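Local coordinates for aminotransferase (Neisseria meningitidis Z2491, PDB 3JTX), which probably catalyses pyridoxal-phosphate-dependent transfer of amino groups, as a member of the class I and II aminotransferases, at residues V193-L196 and Q197-Y200. Residues are numbered along the deposited sequence; the frame is centred on the assembly and turned at random. Where two conformers were deposited one is given.
Sequences VFDL and QDKY
CG stands opposite the carbonyl carbon, beside the backbone N, in both L196 and Y200 (chi1 -77° and -65°), which lays the two side chains alongside each other one helical turn apart. Methyl CD2 of L196 sits in the plane of the Y200 ring, at its edge, 3.8 Å from CE2. The aliphatic CG of K199 lies over the centre of one face of that ring. On another side of the helix, F194 and Q197, three residues apart, point the same way, ring and amide planes 20° apart, with CD1 of F194 a looser 4.2 Å from OE1 of Q197. Where the helix is exposed, D195 OD1 and D198 OD2 stand 4.4 Å apart; a water donates to both, which probably eases the repulsion. Backbone i to i+4 hydrogen bonds run up to the last residue: Q197 N to V193 O and Y200 N to L196 O, both 2.8 Å. NH2 of R232 bonds to OE1 of the buried Q197 and salt-bridges OD1 of D198, while NE2 of Q197 bonds to O of F202, tying the helix to the loops before strands 203-207 and 237-242. This is the C-terminal end of helix 187-200, the crossover between parallel strands 169-175 and 203-207 of the large mixed sheet: F194 and Q197 pack on I204 and on L237 of strand 237-242, while L196 touches W166 of helix 163-167 and Y200 stacks on it.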
loop_
_atom_site.group_PDB
_atom_site.type_symbol
_atom_site.label_atom_id
_atom_site.label_comp_id
_atom_site.label_asym_id
_atom_site.label_seq_id
_atom_site.Cartn_x
_atom_site.Cartn_y
_atom_site.Cartn_z
ATOM N N VAL A 193 -28.335 -10.821 -6.942
ATOM C CA VAL A 193 -27.623 -9.940 -6.030
ATOM C C VAL A 193 -27.964 -8.471 -6.315
ATOM O O VAL A 193 -28.058 -7.671 -5.380
ATOM C CB VAL A 193 -26.097 -10.220 -5.982
ATOM C CG1 VAL A 193 -25.387 -9.786 -7.264
ATOM C CG2 VAL A 193 -25.484 -9.550 -4.735
ATOM N N PHE A 194 -28.205 -8.130 -7.582
ATOM C CA PHE A 194 -28.630 -6.784 -7.932
ATOM C C PHE A 194 -29.994 -6.457 -7.299
ATOM O O PHE A 194 -30.201 -5.351 -6.795
ATOM C CB PHE A 194 -28.691 -6.587 -9.456
ATOM C CG PHE A 194 -27.334 -6.514 -10.144
ATOM C CD1 PHE A 194 -26.215 -5.967 -9.515
ATOM C CD2 PHE A 194 -27.198 -6.943 -11.459
ATOM C CE1 PHE A 194 -25.007 -5.893 -10.166
ATOM C CE2 PHE A 194 -25.983 -6.873 -12.107
ATOM C CZ PHE A 194 -24.897 -6.352 -11.476
ATOM N N ASP A 195 -30.924 -7.406 -7.339
ATOM C CA ASP A 195 -32.226 -7.199 -6.727
ATOM C C ASP A 195 -32.079 -7.017 -5.203
ATOM O O ASP A 195 -32.735 -6.153 -4.616
ATOM C CB ASP A 195 -33.184 -8.340 -7.073
ATOM C CG ASP A 195 -33.632 -8.324 -8.563
ATOM O OD1 ASP A 195 -33.575 -7.273 -9.222
ATOM O OD2 ASP A 195 -34.050 -9.367 -9.081
ATOM N N LEU A 196 -31.218 -7.813 -4.572
ATOM C CA LEU A 196 -30.914 -7.626 -3.146
ATOM C C LEU A 196 -30.305 -6.243 -2.874
ATOM O O LEU A 196 -30.652 -5.579 -1.892
ATOM C CB LEU A 196 -30.009 -8.750 -2.622
ATOM C CG LEU A 196 -30.712 -10.089 -2.346
ATOM C CD1 LEU A 196 -29.708 -11.198 -2.281
ATOM C CD2 LEU A 196 -31.547 -10.029 -1.059
ATOM N N GLN A 197 -29.425 -5.787 -3.763
ATOM C CA GLN A 197 -28.875 -4.440 -3.660
ATOM C C GLN A 197 -29.970 -3.369 -3.714
ATOM O O GLN A 197 -29.943 -2.407 -2.936
ATOM C CB GLN A 197 -27.823 -4.188 -4.745
ATOM C CG GLN A 197 -27.083 -2.861 -4.589
ATOM C CD GLN A 197 -26.003 -2.676 -5.636
ATOM O OE1 GLN A 197 -26.288 -2.742 -6.835
ATOM N NE2 GLN A 197 -24.747 -2.481 -5.193
ATOM N N ASP A 198 -30.928 -3.516 -4.625
ATOM C CA ASP A 198 -32.016 -2.538 -4.717
ATOM C C ASP A 198 -32.834 -2.525 -3.450
ATOM O O ASP A 198 -33.329 -1.492 -3.052
ATOM C CB ASP A 198 -32.947 -2.829 -5.911
ATOM C CG ASP A 198 -32.298 -2.497 -7.236
ATOM O OD1 ASP A 198 -31.359 -1.691 -7.248
ATOM O OD2 ASP A 198 -32.712 -3.046 -8.268
ATOM N N LYS A 199 -32.971 -3.681 -2.823
ATOM C CA LYS A 199 -33.768 -3.799 -1.606
ATOM C C LYS A 199 -33.026 -3.202 -0.396
ATOM O O LYS A 199 -33.616 -2.465 0.397
ATOM C CB LYS A 199 -34.091 -5.275 -1.369
ATOM C CG LYS A 199 -35.051 -5.547 -0.231
ATOM C CD LYS A 199 -35.735 -6.903 -0.433
ATOM C CE LYS A 199 -36.530 -7.338 0.781
ATOM N NZ LYS A 199 -37.706 -6.461 1.029
ATOM N N TYR A 200 -31.730 -3.493 -0.278
ATOM C CA TYR A 200 -30.977 -3.208 0.959
ATOM C C TYR A 200 -29.872 -2.160 0.844
ATOM O O TYR A 200 -29.410 -1.664 1.867
ATOM C CB TYR A 200 -30.374 -4.496 1.516
ATOM C CG TYR A 200 -31.403 -5.492 1.964
ATOM C CD1 TYR A 200 -32.264 -5.196 3.016
ATOM C CD2 TYR A 200 -31.512 -6.729 1.352
ATOM C CE1 TYR A 200 -33.205 -6.095 3.434
ATOM C CE2 TYR A 200 -32.456 -7.656 1.773
ATOM C CZ TYR A 200 -33.304 -7.324 2.818
ATOM O OH TYR A 200 -34.255 -8.209 3.256
HETATM O O HOH W 1 -34.715 -4.843 -8.175
#